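Local structure of glycerol dehydrogenase (Bacillus coagulans, 6CSJ) at residues 41-46 with 154-159; 177-182 with 198-203; 186-189 with 193-196. The protein probably catalyses the nicotinamide-dependent oxidation of glycerol and related polyols, and in this engineered form has acquired D-lactate dehydrogenase activity. The protein carries 2 engineered substitutions. All coordinates share one frame; numbering follows the deposited sequence.

Interaction 1. Residues 41-46 with 154-159; sequences TGLVGK and TKVIAS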
ATOM      1  N   THR A  41       9.066 -12.076  14.482  1.00 29.30           N
ATOM      2  CA  THR A  41       9.186 -12.425  15.913  1.00 31.47           C
ATOM      3  C   THR A  41      10.655 -12.396  16.368  1.00 30.72           C
ATOM      4  O   THR A  41      10.958 -11.836  17.420  1.00 28.27           O
ATOM      5  CB  THR A  41       8.535 -13.799  16.230  1.00 34.80           C
ATOM      6  OG1 THR A  41       7.142 -13.751  15.900  1.00 29.93           O
ATOM      7  CG2 THR A  41       8.681 -14.169  17.712  1.00 32.90           C
ATOM      8  N   GLY A  42      11.555 -12.966  15.564  1.00 32.32           N
ATOM      9  CA  GLY A  42      12.991 -12.885  15.824  1.00 32.67           C
ATOM     10  C   GLY A  42      13.527 -11.460  15.716  1.00 34.56           C
ATOM     11  O   GLY A  42      14.388 -11.058  16.498  1.00 31.47           O
ATOM     12  N   LEU A  43      13.012 -10.696  14.754  1.00 29.82           N
ATOM     13  CA  LEU A  43      13.464  -9.319  14.522  1.00 30.66           C
ATOM     14  C   LEU A  43      13.122  -8.355  15.660  1.00 28.57           C
ATOM     15  O   LEU A  43      13.998  -7.638  16.125  1.00 29.11           O
ATOM     16  CB  LEU A  43      12.893  -8.769  13.204  1.00 33.34           C
ATOM     17  CG  LEU A  43      13.427  -7.409  12.724  1.00 33.61           C
ATOM     18  CD1 LEU A  43      14.896  -7.495  12.342  1.00 31.53           C
ATOM     19  CD2 LEU A  43      12.594  -6.905  11.553  1.00 39.14           C
ATOM     20  N   VAL A  44      11.863  -8.343  16.091  1.00 26.70           N
ATOM     21  CA  VAL A  44      11.354  -7.353  17.069  1.00 27.40           C
ATOM     22  C   VAL A  44      10.866  -7.939  18.408  1.00 25.82           C
ATOM     23  O   VAL A  44      10.397  -7.187  19.279  1.00 26.59           O
ATOM     24  CB  VAL A  44      10.199  -6.508  16.460  1.00 25.61           C
ATOM     25  CG1 VAL A  44      10.599  -5.952  15.099  1.00 24.51           C
ATOM     26  CG2 VAL A  44       8.899  -7.307  16.371  1.00 29.16           C
ATOM     27  N   GLY A  45      10.958  -9.260  18.568  1.00 25.49           N
ATOM     28  CA  GLY A  45      10.405  -9.940  19.741  1.00 23.35           C
ATOM     29  C   GLY A  45      10.958  -9.423  21.047  1.00 25.41           C
ATOM     30  O   GLY A  45      10.198  -9.223  21.994  1.00 27.95           O
ATOM     31  N   LYS A  46      12.275  -9.188  21.091  1.00 27.85           N
ATOM     32  CA  LYS A  46      12.934  -8.670  22.288  1.00 34.14           C
ATOM     33  C   LYS A  46      12.451  -7.266  22.644  1.00 30.85           C
ATOM     34  O   LYS A  46      12.209  -6.980  23.813  1.00 29.53           O
ATOM     35  CB  LYS A  46      14.467  -8.682  22.142  1.00 46.00           C
ATOM     36  CG  LYS A  46      15.208  -8.789  23.470  1.00 60.01           C
ATOM     37  CD  LYS A  46      16.649  -9.267  23.309  1.00 74.61           C
ATOM     38  CE  LYS A  46      17.271  -9.639  24.653  1.00 78.53           C
ATOM     39  NZ  LYS A  46      17.546  -8.440  25.494  1.00 79.82           N
ATOM     40  N   THR A 154      10.247   3.744  12.475  1.00 20.72           N
ATOM     41  CA  THR A 154      11.093   4.103  11.339  1.00 18.91           C
ATOM     42  C   THR A 154      12.472   3.454  11.407  1.00 20.48           C
ATOM     43  O   THR A 154      13.089   3.217  10.371  1.00 18.81           O
ATOM     44  CB  THR A 154      11.226   5.625  11.211  1.00 18.47           C
ATOM     45  OG1 THR A 154      11.730   6.174  12.425  1.00 20.83           O
ATOM     46  CG2 THR A 154       9.872   6.227  10.932  1.00 21.92           C
ATOM     47  N   LYS A 155      12.938   3.147  12.620  1.00 23.92           N
ATOM     48  CA  LYS A 155      14.201   2.443  12.811  1.00 28.11           C
ATOM     49  C   LYS A 155      14.103   1.013  12.301  1.00 26.44           C
ATOM     50  O   LYS A 155      14.973   0.554  11.576  1.00 31.20           O
ATOM     51  CB  LYS A 155      14.599   2.444  14.293  1.00 36.74           C
ATOM     52  CG  LYS A 155      16.011   1.955  14.569  1.00 42.50           C
ATOM     53  CD  LYS A 155      16.186   1.536  16.031  1.00 44.55           C
ATOM     54  CE  LYS A 155      17.648   1.317  16.361  1.00 45.64           C
ATOM     55  NZ  LYS A 155      17.894   1.438  17.824  1.00 46.69           N
ATOM     56  N   VAL A 156      13.037   0.311  12.673  1.00 28.96           N
ATOM     57  CA  VAL A 156      12.799  -1.040  12.162  1.00 27.93           C
ATOM     58  C   VAL A 156      12.606  -1.012  10.644  1.00 28.67           C
ATOM     59  O   VAL A 156      13.206  -1.825   9.942  1.00 29.45           O
ATOM     60  CB  VAL A 156      11.602  -1.721  12.861  1.00 31.18           C
ATOM     61  CG1 VAL A 156      11.234  -3.036  12.171  1.00 33.91           C
ATOM     62  CG2 VAL A 156      11.918  -1.951  14.334  1.00 28.87           C
ATOM     63  N   ILE A 157      11.810  -0.061  10.150  1.00 24.73           N
ATOM     64  CA  ILE A 157      11.511   0.050   8.711  1.00 24.47           C
ATOM     65  C   ILE A 157      12.760   0.298   7.861  1.00 23.35           C
ATOM     66  O   ILE A 157      12.898  -0.280   6.775  1.00 20.69           O
ATOM     67  CB  ILE A 157      10.438   1.134   8.428  1.00 22.78           C
ATOM     68  CG1 ILE A 157       9.079   0.680   8.980  1.00 21.84           C
ATOM     69  CG2 ILE A 157      10.314   1.447   6.932  1.00 21.01           C
ATOM     70  CD1 ILE A 157       8.131   1.816   9.268  1.00 24.09           C
ATOM     71  N   ALA A 158      13.664   1.134   8.360  1.00 22.61           N
ATOM     72  CA  ALA A 158      14.901   1.427   7.645  1.00 27.15           C
ATOM     73  C   ALA A 158      15.825   0.205   7.493  1.00 27.27           C
ATOM     74  O   ALA A 158      16.650   0.183   6.586  1.00 27.88           O
ATOM     75  CB  ALA A 158      15.646   2.583   8.314  1.00 29.78           C
ATOM     76  N   SER A 159      15.696  -0.803   8.359  1.00 24.66           N
ATOM     77  CA  SER A 159      16.476  -2.051   8.218  1.00 26.51           C
ATOM     78  C   SER A 159      16.043  -2.934   7.024  1.00 25.02           C
ATOM     79  O   SER A 159      16.795  -3.828   6.620  1.00 23.12           O
ATOM     80  CB  SER A 159      16.467  -2.881   9.507  1.00 27.10           C
ATOM     81  OG  SER A 159      15.340  -3.739   9.568  1.00 27.50           O
TER
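Val156 sends one methyl group against Leu43 and Val44, joining two helices of the Rossmann-like domain with its six-stranded parallel sheet. Helix 38-51 follows strand 32-36 and helix 154-158 follows strand 149-153, so the contact bridges the segments just beyond the ends of two non-adjacent strands.

Traced outward, the Val156 side chain starts with CB, which stays back, 4.9 Å from Val44 CG1, and makes no close approach to residues 41-46. The branch CG1 meets both residues: it lies 4.1 Å from Leu43 CD2 and 4.2 Å from Val44 CG1. A chi1 of 171° sets this methyl anti to the backbone N, on the side facing helix 38-51. The second branch, Val156 CG2, lies alongside, 4.3 Å from Val44 CG1. Leu43 and Val156 run past each other in opposite directions, whereas Val44 crosses Val156 at about a right angle. With 114 Å² buried and no hydrogen bond across, this is light apolar packing; Leu18 adds to the cover over Val44.

Beyond Val156, the chain turns back onto its carbonyl: Ser159 OG donates to Val156 O at 2.9 Å, in the carbonyl plane, and Ser159 N donates to the same oxygen at 3.1 Å.

Interaction 2. Residues 177-182 with 198-203; sequences FEARAT and AAIALA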
ATOM      1  N   PHE A 177      -2.901  11.401  -9.063  1.00 19.82           N
ATOM      2  CA  PHE A 177      -3.459  11.302 -10.404  1.00 20.34           C
ATOM      3  C   PHE A 177      -4.789  10.543 -10.411  1.00 20.00           C
ATOM      4  O   PHE A 177      -5.744  10.940 -11.111  1.00 17.23           O
ATOM      5  CB  PHE A 177      -2.441  10.669 -11.358  1.00 22.46           C
ATOM      6  CG  PHE A 177      -1.159  11.445 -11.461  1.00 24.41           C
ATOM      7  CD1 PHE A 177      -1.150  12.733 -12.005  1.00 25.70           C
ATOM      8  CD2 PHE A 177       0.034  10.917 -10.975  1.00 27.11           C
ATOM      9  CE1 PHE A 177       0.030  13.479 -12.074  1.00 26.24           C
ATOM     10  CE2 PHE A 177       1.217  11.654 -11.058  1.00 30.00           C
ATOM     11  CZ  PHE A 177       1.217  12.930 -11.624  1.00 26.05           C
ATOM     12  N   GLU A 178      -4.851   9.475  -9.611  1.00 19.51           N
ATOM     13  CA  GLU A 178      -6.065   8.667  -9.469  1.00 17.73           C
ATOM     14  C   GLU A 178      -7.160   9.426  -8.741  1.00 17.72           C
ATOM     15  O   GLU A 178      -8.325   9.373  -9.149  1.00 19.27           O
ATOM     16  CB  GLU A 178      -5.764   7.336  -8.773  1.00 17.76           C
ATOM     17  CG  GLU A 178      -4.827   6.457  -9.592  1.00 20.99           C
ATOM     18  CD  GLU A 178      -4.819   5.004  -9.165  1.00 26.36           C
ATOM     19  OE1 GLU A 178      -4.295   4.676  -8.071  1.00 28.17           O
ATOM     20  OE2 GLU A 178      -5.329   4.181  -9.953  1.00 28.73           O
ATOM     21  N   ALA A 179      -6.783  10.143  -7.681  1.00 17.97           N
ATOM     22  CA  ALA A 179      -7.728  10.978  -6.918  1.00 16.81           C
ATOM     23  C   ALA A 179      -8.234  12.164  -7.733  1.00 15.53           C
ATOM     24  O   ALA A 179      -9.425  12.486  -7.691  1.00 15.07           O
ATOM     25  CB  ALA A 179      -7.091  11.456  -5.623  1.00 15.51           C
ATOM     26  N   ARG A 180      -7.326  12.821  -8.461  1.00 16.27           N
ATOM     27  CA  ARG A 180      -7.684  13.924  -9.373  1.00 16.50           C
ATOM     28  C   ARG A 180      -8.710  13.459 -10.399  1.00 15.37           C
ATOM     29  O   ARG A 180      -9.720  14.124 -10.613  1.00 14.37           O
ATOM     30  CB  ARG A 180      -6.445  14.461 -10.094  1.00 17.28           C
ATOM     31  CG  ARG A 180      -6.696  15.693 -10.960  1.00 18.14           C
ATOM     32  CD  ARG A 180      -5.394  16.283 -11.510  1.00 19.59           C
ATOM     33  NE  ARG A 180      -4.773  15.399 -12.492  1.00 20.25           N
ATOM     34  CZ  ARG A 180      -3.619  15.650 -13.126  1.00 19.58           C
ATOM     35  NH1 ARG A 180      -2.928  16.752 -12.870  1.00 22.12           N
ATOM     36  NH2 ARG A 180      -3.136  14.784 -14.013  1.00 19.01           N
ATOM     37  N   ALA A 181      -8.438  12.314 -11.021  1.00 15.14           N
ATOM     38  CA  ALA A 181      -9.350  11.738 -12.011  1.00 16.23           C
ATOM     39  C   ALA A 181     -10.746  11.474 -11.437  1.00 16.25           C
ATOM     40  O   ALA A 181     -11.752  11.868 -12.030  1.00 17.49           O
ATOM     41  CB  ALA A 181      -8.754  10.456 -12.581  1.00 15.69           C
ATOM     42  N   THR A 182     -10.784  10.816 -10.279  1.00 15.54           N
ATOM     43  CA  THR A 182     -12.028  10.487  -9.594  1.00 16.60           C
ATOM     44  C   THR A 182     -12.833  11.733  -9.214  1.00 17.05           C
ATOM     45  O   THR A 182     -14.049  11.774  -9.419  1.00 20.71           O
ATOM     46  CB  THR A 182     -11.767   9.635  -8.339  1.00 16.57           C
ATOM     47  OG1 THR A 182     -11.114   8.406  -8.699  1.00 15.70           O
ATOM     48  CG2 THR A 182     -13.074   9.318  -7.616  1.00 18.09           C
ATOM     49  N   ALA A 198     -10.071  17.711   1.849  1.00 15.92           N
ATOM     50  CA  ALA A 198      -8.998  17.138   2.666  1.00 15.47           C
ATOM     51  C   ALA A 198      -8.257  16.003   1.941  1.00 15.17           C
ATOM     52  O   ALA A 198      -7.028  15.996   1.903  1.00 16.39           O
ATOM     53  CB  ALA A 198      -9.538  16.650   3.999  1.00 15.07           C
ATOM     54  N   ALA A 199      -8.994  15.072   1.345  1.00 15.12           N
ATOM     55  CA  ALA A 199      -8.366  13.903   0.709  1.00 16.19           C
ATOM     56  C   ALA A 199      -7.546  14.246  -0.536  1.00 14.86           C
ATOM     57  O   ALA A 199      -6.453  13.701  -0.736  1.00 16.07           O
ATOM     58  CB  ALA A 199      -9.417  12.849   0.372  1.00 20.14           C
ATOM     59  N   ILE A 200      -8.067  15.141  -1.372  1.00 15.97           N
ATOM     60  CA  ILE A 200      -7.343  15.566  -2.581  1.00 17.16           C
ATOM     61  C   ILE A 200      -6.092  16.378  -2.193  1.00 15.12           C
ATOM     62  O   ILE A 200      -5.035  16.211  -2.798  1.00 15.60           O
ATOM     63  CB  ILE A 200      -8.276  16.286  -3.616  1.00 19.39           C
ATOM     64  CG1 ILE A 200      -7.618  16.399  -4.987  1.00 20.90           C
ATOM     65  CG2 ILE A 200      -8.698  17.674  -3.161  1.00 22.11           C
ATOM     66  CD1 ILE A 200      -7.399  15.073  -5.677  1.00 20.87           C
ATOM     67  N   ALA A 201      -6.200  17.202  -1.156  1.00 15.52           N
ATOM     68  CA  ALA A 201      -5.042  17.930  -0.617  1.00 16.70           C
ATOM     69  C   ALA A 201      -3.943  16.998  -0.076  1.00 17.73           C
ATOM     70  O   ALA A 201      -2.762  17.231  -0.321  1.00 18.19           O
ATOM     71  CB  ALA A 201      -5.489  18.901   0.459  1.00 17.37           C
ATOM     72  N   LEU A 202      -4.335  15.948   0.644  1.00 19.05           N
ATOM     73  CA  LEU A 202      -3.381  14.942   1.133  1.00 19.24           C
ATOM     74  C   LEU A 202      -2.762  14.121  -0.014  1.00 20.31           C
ATOM     75  O   LEU A 202      -1.573  13.802   0.020  1.00 21.88           O
ATOM     76  CB  LEU A 202      -4.028  14.025   2.180  1.00 18.86           C
ATOM     77  CG  LEU A 202      -4.408  14.714   3.502  1.00 21.40           C
ATOM     78  CD1 LEU A 202      -5.131  13.764   4.433  1.00 21.61           C
ATOM     79  CD2 LEU A 202      -3.201  15.287   4.233  1.00 23.24           C
ATOM     80  N   ALA A 203      -3.566  13.802  -1.026  1.00 18.92           N
ATOM     81  CA  ALA A 203      -3.072  13.135  -2.232  1.00 20.27           C
ATOM     82  C   ALA A 203      -2.041  13.992  -2.989  1.00 20.14           C
ATOM     83  O   ALA A 203      -1.018  13.488  -3.453  1.00 16.91           O
ATOM     84  CB  ALA A 203      -4.238  12.787  -3.142  1.00 21.76           C
TER
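Ala179 and Ile200 meet methyl to methyl, and the flat groups of helix 175-185 stand apart from that contact. The Phe177 ring has Arg180 CZ at its edge, in the ring plane, and packs edge-to-face with Tyr207. The Arg180 guanidinium is led away from helix 197-221 and forms salt bridges with Glu292 and Glu286. The Glu178 carboxylate is also engaged outside the contact, OE1 with His254 ND1 and OE2 with Ala251 N.

What crosses to the other helix is small and apolar. Ile200 CD1 rests 3.6 Å from Ala179 CB and equally 3.6 Å from Arg180 N, so the tip of the isoleucine reaches the backbone itself. Its chain is steered there by CG1 lying anti to the backbone N (chi1 -165°), followed by a bend at chi2. One turn further on, Ala203 CB approaches Ala179 CB to 4.0 Å. These contacts lie between the two arms of an antiparallel helical hairpin in the all-helical part of this iron-containing alcohol dehydrogenase fold: the local axes approach to 9.4 Å and cross at -149°. The side chains of Ala179 and Ala203 are single methyls, and the CA atoms of Ala179 and Ile200 lie 6.3 Å apart. On the first helix, Glu178 O is gripped twice by Thr182, from OG1 at 3.0 Å and from N at 3.1 Å, the two donors arriving from opposite faces of the carbonyl plane.

Interaction 3. Residues 186-189 with 193-196; sequences NKTT and GRVT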
ATOM      1  N   ASN A 186     -16.462  13.188 -10.707  1.00 20.21           N
ATOM      2  CA  ASN A 186     -17.523  13.213  -9.687  1.00 19.95           C
ATOM      3  C   ASN A 186     -17.947  11.803  -9.231  1.00 20.05           C
ATOM      4  O   ASN A 186     -19.099  11.582  -8.869  1.00 20.53           O
ATOM      5  CB  ASN A 186     -18.733  14.021 -10.188  1.00 20.06           C
ATOM      6  CG  ASN A 186     -19.589  14.552  -9.061  1.00 22.36           C
ATOM      7  OD1 ASN A 186     -19.082  15.124  -8.110  1.00 27.59           O
ATOM      8  ND2 ASN A 186     -20.894  14.375  -9.162  1.00 20.47           N
ATOM      9  N   LYS A 187     -16.999  10.867  -9.240  1.00 20.14           N
ATOM     10  CA  LYS A 187     -17.237   9.465  -8.862  1.00 22.32           C
ATOM     11  C   LYS A 187     -16.888   9.259  -7.371  1.00 23.11           C
ATOM     12  O   LYS A 187     -16.393  10.168  -6.701  1.00 23.29           O
ATOM     13  CB  LYS A 187     -16.410   8.512  -9.738  1.00 26.40           C
ATOM     14  CG  LYS A 187     -16.846   8.449 -11.191  1.00 28.83           C
ATOM     15  CD  LYS A 187     -18.076   7.599 -11.376  1.00 31.16           C
ATOM     16  CE  LYS A 187     -18.574   7.663 -12.823  1.00 33.02           C
ATOM     17  NZ  LYS A 187     -17.724   6.859 -13.749  1.00 35.21           N
ATOM     18  N   THR A 188     -17.171   8.060  -6.867  1.00 20.14           N
ATOM     19  CA  THR A 188     -17.046   7.754  -5.459  1.00 18.72           C
ATOM     20  C   THR A 188     -15.813   6.906  -5.160  1.00 18.94           C
ATOM     21  O   THR A 188     -15.250   6.263  -6.051  1.00 19.09           O
ATOM     22  CB  THR A 188     -18.293   7.027  -4.930  1.00 17.23           C
ATOM     23  OG1 THR A 188     -18.474   5.825  -5.655  1.00 21.90           O
ATOM     24  CG2 THR A 188     -19.530   7.876  -5.070  1.00 16.59           C
ATOM     25  N   THR A 189     -15.431   6.920  -3.881  1.00 19.61           N
ATOM     26  CA  THR A 189     -14.203   6.300  -3.388  1.00 21.48           C
ATOM     27  C   THR A 189     -14.489   5.022  -2.573  1.00 22.94           C
ATOM     28  O   THR A 189     -15.651   4.729  -2.258  1.00 23.26           O
ATOM     29  CB  THR A 189     -13.440   7.317  -2.512  1.00 21.48           C
ATOM     30  OG1 THR A 189     -14.139   7.538  -1.273  1.00 20.78           O
ATOM     31  CG2 THR A 189     -13.316   8.649  -3.239  1.00 22.18           C
ATOM     32  N   GLY A 193     -18.161   7.674  -0.517  1.00 24.48           N
ATOM     33  CA  GLY A 193     -18.787   8.897  -0.997  1.00 21.34           C
ATOM     34  C   GLY A 193     -17.939   9.571  -2.052  1.00 20.87           C
ATOM     35  O   GLY A 193     -16.978   8.981  -2.571  1.00 20.48           O
ATOM     36  N   ARG A 194     -18.281  10.817  -2.338  1.00 20.75           N
ATOM     37  CA  ARG A 194     -17.460  11.670  -3.193  1.00 22.53           C
ATOM     38  C   ARG A 194     -16.245  12.217  -2.422  1.00 19.98           C
ATOM     39  O   ARG A 194     -16.136  12.055  -1.197  1.00 18.98           O
ATOM     40  CB  ARG A 194     -18.326  12.784  -3.820  1.00 21.14           C
ATOM     41  CG  ARG A 194     -19.416  12.219  -4.720  1.00 21.77           C
ATOM     42  CD  ARG A 194     -20.122  13.282  -5.543  1.00 24.27           C
ATOM     43  NE  ARG A 194     -20.733  14.287  -4.682  1.00 31.56           N
ATOM     44  CZ  ARG A 194     -20.596  15.618  -4.779  1.00 29.11           C
ATOM     45  NH1 ARG A 194     -19.902  16.199  -5.756  1.00 22.83           N
ATOM     46  NH2 ARG A 194     -21.234  16.397  -3.897  1.00 29.36           N
ATOM     47  N   VAL A 195     -15.344  12.858  -3.163  1.00 20.11           N
ATOM     48  CA  VAL A 195     -14.022  13.221  -2.657  1.00 18.32           C
ATOM     49  C   VAL A 195     -14.047  14.542  -1.883  1.00 18.36           C
ATOM     50  O   VAL A 195     -14.468  15.565  -2.402  1.00 19.73           O
ATOM     51  CB  VAL A 195     -12.985  13.290  -3.794  1.00 16.27           C
ATOM     52  CG1 VAL A 195     -11.612  13.706  -3.267  1.00 15.06           C
ATOM     53  CG2 VAL A 195     -12.889  11.951  -4.525  1.00 16.74           C
ATOM     54  N   THR A 196     -13.582  14.496  -0.632  1.00 17.39           N
ATOM     55  CA  THR A 196     -13.399  15.700   0.190  1.00 16.28           C
ATOM     56  C   THR A 196     -12.211  16.535  -0.299  1.00 16.46           C
ATOM     57  O   THR A 196     -11.296  16.016  -0.955  1.00 14.21           O
ATOM     58  CB  THR A 196     -13.137  15.350   1.672  1.00 14.97           C
ATOM     59  OG1 THR A 196     -11.980  14.493   1.779  1.00 14.57           O
ATOM     60  CG2 THR A 196     -14.351  14.666   2.289  1.00 14.51           C
TER
HETATM   61  O   HOH W   1     -15.934  12.717  -5.890  1.00 17.51           O
HETATM   62  O   HOH W   2     -15.450   9.660  -0.238  1.00 17.84           O
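Two torsions bring Asn186 and Arg194 together: chi1 of -157° swings the Asn186 amide out beside its own carbonyl carbon, and a bend at chi3 (-59°) turns the end of the Arg194 chain toward Asn186. Arg194 NH1 then donates to Asn186 OD1 at 2.7 Å with an N-H...O angle of 155°. The nitrogen sits in the carbonyl plane on a lone pair, and the oxygen lies at the guanidinium edge, near its plane, although the two flat groups are steeply inclined to each other. Arg194 NH2 has its own partner, Met1 O, so the guanidinium also ties down the chain's N terminus.

The loop belongs to the connection of a helical hairpin. Asn186, with positive phi, ends helix 175-185 in a Schellman motif, and Thr196 is the N-cap of helix 197-221. Between them the backbone folds back: Thr189 N donates to Gly193 O at 2.9 Å, and Thr188 CA makes a C-H...O contact with that oxygen at 3.1 Å. Thr189 CG2 packs on Val195 CG2 at 3.6 Å, crossing it at about a right angle.

Water 1 joins Lys187 O (2.7 Å) to Val195 N (2.8 Å). Water 2 accepts from Thr189 OG1 and donates to Arg194 O, at 2.7 Å in both cases, with a weak further link to Gly193 N. Water thus stands in for direct pairing at Lys187 O, Val195 N and Arg194 O, and the one direct side-chain hydrogen bond between the two segments pairs a cationic donor with a neutral amide oxygen.

From the N terminus, interaction 1 comes first: helix 38-51 meets helix 154-158 across an intervening run of 107 residues, closing a long loop that holds most of the parallel sheet. It ends before interaction 2 begins, and the two lie on opposite sides of the chain's centre, their nearest atoms about 17 Å apart. Interaction 2 pairs helices 175-185 and 197-221, and interaction 3 falls within the connection between them, so the small loop nests in the larger one. Their centres are 10 Å apart and they touch: Thr182 O lies 3.1 Å from Lys187 N, a probable hydrogen bond, and Ile200 CB packs on Val195 CG1.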